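Local coordinates for peptidoglycan-recognition protein LB (Drosophila melanogaster, PDB 7NSZ) that hydrolyses bacterial peptidoglycan as a zinc-dependent N-acetylmuramoyl-L-alanine amidase, probably scavenging biologically active peptidoglycan by digesting it into inactive fragments in innate immunity, at residues Gly100-Ala103 with Lys109-Gly112; His154-Asp159 with Pro175-Ile180. The protein carries 1 engineered substitution. One frame throughout, in Å; residues are numbered along the deposited sequence.

After the short strand 17-18, the chain forms strand 38-45, which carries the zinc ligand His44, and later runs through strand 90-92 into the loop that holds contact 1. There residues 100-103 fold back on 109-112, closing a short loop with five residues between the segments as strand 110-115 begins in the central sheet. Contact 2 opens further on, just after strand 149-153: residues 154-159 meet 175-180, closing a loop that contains helix 165-171 and tying the end of an outermost strand to the C-terminal tail. The two contacts follow in series, neither nested nor crossed, and their centres lie about 13 Å apart. They touch at His102 O and His154 CE1, beside the zinc site.

Contact 1: residues Gly100-Ala103 with Lys109-Gly112; sequences GAHA and KSVG
The imidazole ring of His102 has Gly112 CA over one face, while Ser110 OG and water 1 lie at its edge, close to the ring plane. This pairing belongs to the zinc-amidase core of the peptidoglycan-recognition fold, where the loop after strand 90-92 turns back onto strand 110-115. The glycine makes a CH-pi contact: its CA is 3.5 Å from the centroid of the His102 ring and 19° off the ring normal, displaced toward the rim. Gly112 has no side chain to come between its CA and the ring, which lets the backbone lie this near. His102 has chi1 at 64°, which puts its CG between the backbone N and the carbonyl carbon and turns the ring in over the strand. Ser110 OG lies beside the CE1-NE2 side of the ring, 3.2 Å from His102 CE1, and is held there by a hydrogen bond to Tyr106 O. His102 ND1 is hydrogen-bonded to NE2 of the zinc ligand His44, and the two ring planes meet at about 90°. His102 is thus a second-shell residue, likely to hold His44 in its orientation toward the zinc ion; its side chain also touches Phe80, the engineered residue at a position thought to be essential for coordinating the zinc hydrate. The contact is buried, and water 1 bridges the two segments: it donates to Ser110 O at 2.8 Å and is hydrogen-bonded to His102 NE2, also at 2.8 Å.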
loop_
_atom_site.group_PDB
_atom_site.type_symbol
_atom_site.label_atom_id
_atom_site.label_comp_id
_atom_site.label_asym_id
_atom_site.label_seq_id
_atom_site.Cartn_x
_atom_site.Cartn_y
_atom_site.Cartn_z
ATOM N N GLY A 100 -6.688 -8.404 1.100
ATOM C CA GLY A 100 -6.830 -7.137 0.369
ATOM C C GLY A 100 -7.603 -7.278 -0.913
ATOM O O GLY A 100 -8.118 -8.386 -1.209
ATOM N N ALA A 101 -7.721 -6.192 -1.653
ATOM C CA ALA A 101 -8.305 -6.209 -3.010
ATOM C C ALA A 101 -7.461 -5.300 -3.878
ATOM O O ALA A 101 -7.952 -4.420 -4.575
ATOM C CB ALA A 101 -9.743 -5.707 -3.006
ATOM N N HIS A 102 -6.154 -5.554 -3.856
ATOM C CA HIS A 102 -5.176 -4.695 -4.559
ATOM C C HIS A 102 -4.320 -5.473 -5.558
ATOM O O HIS A 102 -3.760 -4.811 -6.407
ATOM C CB HIS A 102 -4.324 -3.898 -3.550
ATOM C CG HIS A 102 -3.465 -4.755 -2.689
ATOM N ND1 HIS A 102 -2.197 -5.194 -3.044
ATOM C CD2 HIS A 102 -3.749 -5.370 -1.516
ATOM C CE1 HIS A 102 -1.788 -6.051 -2.124
ATOM N NE2 HIS A 102 -2.752 -6.221 -1.175
ATOM N N ALA A 103 -4.105 -6.752 -5.381
ATOM C CA ALA A 103 -3.149 -7.479 -6.239
ATOM C C ALA A 103 -3.643 -8.908 -6.391
ATOM O O ALA A 103 -3.434 -9.722 -5.533
ATOM C CB ALA A 103 -1.778 -7.447 -5.619
ATOM N N LYS A 109 -1.793 -12.866 0.929
ATOM C CA LYS A 109 -0.393 -13.203 1.307
ATOM C C LYS A 109 0.516 -11.976 1.169
ATOM O O LYS A 109 1.736 -12.102 0.962
ATOM C CB LYS A 109 0.105 -14.353 0.426
ATOM C CG LYS A 109 0.069 -14.065 -1.059
ATOM C CD LYS A 109 0.669 -15.149 -1.966
ATOM C CE LYS A 109 -0.125 -16.432 -1.954
ATOM N NZ LYS A 109 -1.405 -16.329 -2.689
ATOM N N SER A 110 -0.037 -10.766 1.323
ATOM C CA SER A 110 0.741 -9.541 1.093
ATOM C C SER A 110 0.259 -8.413 1.989
ATOM O O SER A 110 -0.896 -8.442 2.465
ATOM C CB SER A 110 0.736 -9.180 -0.338
ATOM O OG SER A 110 -0.527 -8.602 -0.761
ATOM N N VAL A 111 1.136 -7.428 2.110
ATOM C CA VAL A 111 0.784 -6.085 2.559
ATOM C C VAL A 111 0.796 -5.241 1.312
ATOM O O VAL A 111 1.852 -5.059 0.691
ATOM C CB VAL A 111 1.738 -5.574 3.642
ATOM C CG1 VAL A 111 1.346 -4.207 4.126
ATOM C CG2 VAL A 111 1.859 -6.560 4.754
ATOM N N GLY A 112 -0.352 -4.675 0.977
ATOM C CA GLY A 112 -0.502 -3.736 -0.138
ATOM C C GLY A 112 -0.405 -2.298 0.337
ATOM O O GLY A 112 -1.300 -1.869 1.079
HETATM O O HOH W 1 -3.240 -7.915 1.037
#

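Contact 2: residues His154-Asp159 with Pro175-Ile180; sequences HRQVRD and PHFTHI. With ZN (zinc ion), chain B; EPE (4-(2-hydroxyethyl)-1-piperazine ethanesulfonic acid), chain C.
Gln156 and Ile180 mark the nearest approach of the two backbones, their CA atoms 7.3 Å apart, where the turn after strand 149-153 passes the irregular chain that follows helix 165-171. The side chain of Gln156 spans this gap. Its CG is anti to the carbonyl carbon (chi1 -67°), and the extended chain beyond carries the amide across to Thr178. There Gln156 NE2 donates to Thr178 O at 2.9 Å with an N-H...O angle of 152°; the bond lies in the carbonyl plane and uses a lone pair, although the acceptor is somewhat tilted out of the glutamine amide plane. The other end of the amide, OE1, accepts from Gly153 N, which fixes the rotation of the group, and Gln156 OE1 also meets Phe177 CE1 at 3.4 Å, the amide and ring planes standing 24° apart. A bound buffer molecule, EPE, sets its sulfonate between the two segments. NE2 of Gln156 and N of Ile180 both donate to EPE O1S at 3.0 Å, while His179 ND1 donates to EPE O2S at 2.8 Å, with the sulfonate at the edge of the imidazole. Three donors from the two segments gather round the sulfonate, and Asn181 N also bonds the molecule. A leucine in place of Gln156 would probably leave Thr178 O and the sulfonate without this donor and Gly153 N without its acceptor, weakening the tie to the tail. At the start of the same turn, His154 ND1 binds the zinc ion, and His44 and Cys162 complete its protein ligands, the His-His-Cys site typical of amidase-active peptidoglycan-recognition proteins.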
loop_
_atom_site.group_PDB
_atom_site.type_symbol
_atom_site.label_atom_id
_atom_site.label_comp_id
_atom_site.label_asym_id
_atom_site.label_seq_id
_atom_site.Cartn_x
_atom_site.Cartn_y
_atom_site.Cartn_z
ATOM N N HIS A 154 3.022 -3.530 -8.233
ATOM C CA HIS A 154 1.804 -4.093 -8.850
ATOM C C HIS A 154 2.022 -4.544 -10.293
ATOM O O HIS A 154 1.555 -5.623 -10.631
ATOM C CB HIS A 154 0.718 -3.055 -8.721
ATOM C CG HIS A 154 -0.676 -3.486 -9.035
ATOM N ND1 HIS A 154 -1.723 -2.619 -8.979
ATOM C CD2 HIS A 154 -1.190 -4.621 -9.546
ATOM C CE1 HIS A 154 -2.821 -3.226 -9.385
ATOM N NE2 HIS A 154 -2.547 -4.453 -9.689
ATOM N N ARG A 155 2.780 -3.765 -11.060
ATOM C CA ARG A 155 3.002 -4.059 -12.502
ATOM C C ARG A 155 3.698 -5.410 -12.652
ATOM O O ARG A 155 3.679 -5.907 -13.800
ATOM C CB ARG A 155 3.817 -2.939 -13.130
ATOM C CG ARG A 155 5.185 -2.734 -12.522
ATOM C CD ARG A 155 6.139 -1.920 -13.397
ATOM N NE ARG A 155 5.589 -0.597 -13.613
ATOM C CZ ARG A 155 6.107 0.309 -14.442
ATOM N NH1 ARG A 155 7.259 0.042 -15.032
ATOM N NH2 ARG A 155 5.527 1.464 -14.640
ATOM N N GLN A 156 4.357 -5.999 -11.677
ATOM C CA GLN A 156 5.020 -7.302 -11.813
ATOM C C GLN A 156 4.037 -8.452 -11.752
ATOM O O GLN A 156 4.446 -9.571 -12.132
ATOM C CB GLN A 156 6.093 -7.416 -10.740
ATOM C CG GLN A 156 7.210 -6.422 -10.980
ATOM C CD GLN A 156 8.219 -6.475 -9.873
ATOM O OE1 GLN A 156 8.089 -5.837 -8.814
ATOM N NE2 GLN A 156 9.270 -7.254 -10.024
ATOM N N VAL A 157 2.783 -8.221 -11.343
ATOM C CA VAL A 157 1.834 -9.361 -11.173
ATOM C C VAL A 157 0.565 -9.155 -12.016
ATOM O O VAL A 157 -0.261 -10.080 -11.970
ATOM C CB VAL A 157 1.563 -9.606 -9.672
ATOM C CG1 VAL A 157 2.892 -9.720 -8.916
ATOM C CG2 VAL A 157 0.718 -8.531 -9.011
ATOM N N ARG A 158 0.404 -7.998 -12.646
ATOM C CA ARG A 158 -0.797 -7.740 -13.470
ATOM C C ARG A 158 -0.434 -6.748 -14.530
ATOM O O ARG A 158 0.579 -6.036 -14.463
ATOM C CB ARG A 158 -1.949 -7.152 -12.650
ATOM C CG ARG A 158 -2.641 -8.166 -11.762
ATOM C CD ARG A 158 -3.336 -9.242 -12.537
ATOM N NE ARG A 158 -4.201 -8.725 -13.581
ATOM C CZ ARG A 158 -4.665 -9.459 -14.578
ATOM N NH1 ARG A 158 -4.391 -10.757 -14.619
ATOM N NH2 ARG A 158 -5.375 -8.861 -15.518
ATOM N N ASP A 159 -1.284 -6.699 -15.549
ATOM C CA ASP A 159 -1.063 -5.765 -16.648
ATOM C C ASP A 159 -1.498 -4.380 -16.189
ATOM O O ASP A 159 -2.668 -4.028 -16.366
ATOM C CB ASP A 159 -1.802 -6.280 -17.875
ATOM C CG ASP A 159 -1.796 -5.335 -19.047
ATOM O OD1 ASP A 159 -0.832 -4.537 -19.176
ATOM O OD2 ASP A 159 -2.738 -5.480 -19.868
ATOM N N PRO A 175 15.786 -2.746 -0.387
ATOM C CA PRO A 175 15.971 -4.101 0.104
ATOM C C PRO A 175 14.786 -4.994 -0.274
ATOM O O PRO A 175 13.617 -4.604 -0.176
ATOM C CB PRO A 175 16.061 -3.989 1.638
ATOM C CG PRO A 175 16.270 -2.537 1.927
ATOM C CD PRO A 175 15.902 -1.750 0.687
ATOM N N HIS A 176 15.099 -6.206 -0.622
ATOM C CA HIS A 176 14.122 -7.307 -0.801
ATOM C C HIS A 176 13.395 -7.203 -2.148
ATOM O O HIS A 176 12.583 -8.094 -2.418
ATOM C CB HIS A 176 13.106 -7.364 0.355
ATOM C CG HIS A 176 13.700 -7.722 1.676
ATOM N ND1 HIS A 176 13.380 -8.878 2.309
ATOM C CD2 HIS A 176 14.590 -7.072 2.466
ATOM C CE1 HIS A 176 14.061 -8.940 3.470
ATOM N NE2 HIS A 176 14.801 -7.845 3.564
ATOM N N PHE A 177 13.666 -6.211 -2.971
ATOM C CA PHE A 177 13.074 -6.136 -4.321
ATOM C C PHE A 177 13.487 -7.369 -5.098
ATOM O O PHE A 177 14.660 -7.808 -5.011
ATOM C CB PHE A 177 13.542 -4.882 -5.038
ATOM C CG PHE A 177 12.968 -4.809 -6.423
ATOM C CD1 PHE A 177 11.642 -4.437 -6.647
ATOM C CD2 PHE A 177 13.761 -5.147 -7.516
ATOM C CE1 PHE A 177 11.113 -4.461 -7.925
ATOM C CE2 PHE A 177 13.215 -5.152 -8.794
ATOM C CZ PHE A 177 11.912 -4.772 -8.997
ATOM N N THR A 178 12.563 -7.935 -5.838
ATOM C CA THR A 178 12.890 -9.089 -6.679
ATOM C C THR A 178 12.039 -9.126 -7.928
ATOM O O THR A 178 11.077 -8.368 -8.083
ATOM C CB THR A 178 12.743 -10.390 -5.894
ATOM O OG1 THR A 178 13.339 -11.483 -6.600
ATOM C CG2 THR A 178 11.301 -10.727 -5.588
ATOM N N HIS A 179 12.476 -9.950 -8.884
ATOM C CA HIS A 179 11.711 -10.272 -10.106
ATOM C C HIS A 179 11.171 -11.692 -10.011
ATOM O O HIS A 179 11.895 -12.615 -9.671
ATOM C CB HIS A 179 12.537 -10.058 -11.375
ATOM C CG HIS A 179 12.729 -8.641 -11.721
ATOM N ND1 HIS A 179 11.869 -7.918 -12.487
ATOM C CD2 HIS A 179 13.720 -7.801 -11.366
ATOM C CE1 HIS A 179 12.350 -6.691 -12.643
ATOM N NE2 HIS A 179 13.488 -6.595 -11.926
ATOM N N ILE A 180 9.875 -11.840 -10.317
ATOM C CA ILE A 180 9.178 -13.142 -10.354
ATOM C C ILE A 180 9.915 -14.107 -11.316
ATOM O O ILE A 180 10.128 -15.246 -10.925
ATOM C CB ILE A 180 7.690 -12.964 -10.739
ATOM C CG1 ILE A 180 6.923 -12.088 -9.730
ATOM C CG2 ILE A 180 7.051 -14.336 -10.926
ATOM C CD1 ILE A 180 6.814 -12.695 -8.391
HETATM ZN ZN ZN B . -1.606 -0.813 -7.982
HETATM N N1 EPE C . 6.105 -8.425 -16.008
HETATM C C2 EPE C . 6.218 -8.103 -17.451
HETATM C C3 EPE C . 5.081 -7.224 -17.922
HETATM N N4 EPE C . 3.768 -7.800 -17.580
HETATM C C5 EPE C . 3.690 -8.099 -16.156
HETATM C C6 EPE C . 4.794 -9.031 -15.744
HETATM C C7 EPE C . 2.680 -6.903 -18.008
HETATM C C8 EPE C . 1.348 -7.579 -18.272
HETATM O O8 EPE C . 0.993 -8.626 -17.376
HETATM C C9 EPE C . 7.200 -9.299 -15.546
HETATM C C10 EPE C . 7.315 -9.252 -14.015
HETATM S S EPE C . 8.846 -9.895 -13.417
HETATM O O1S EPE C . 8.923 -9.521 -12.008
HETATM O O2S EPE C . 9.919 -9.111 -14.142
HETATM O O3S EPE C . 8.885 -11.304 -13.626
#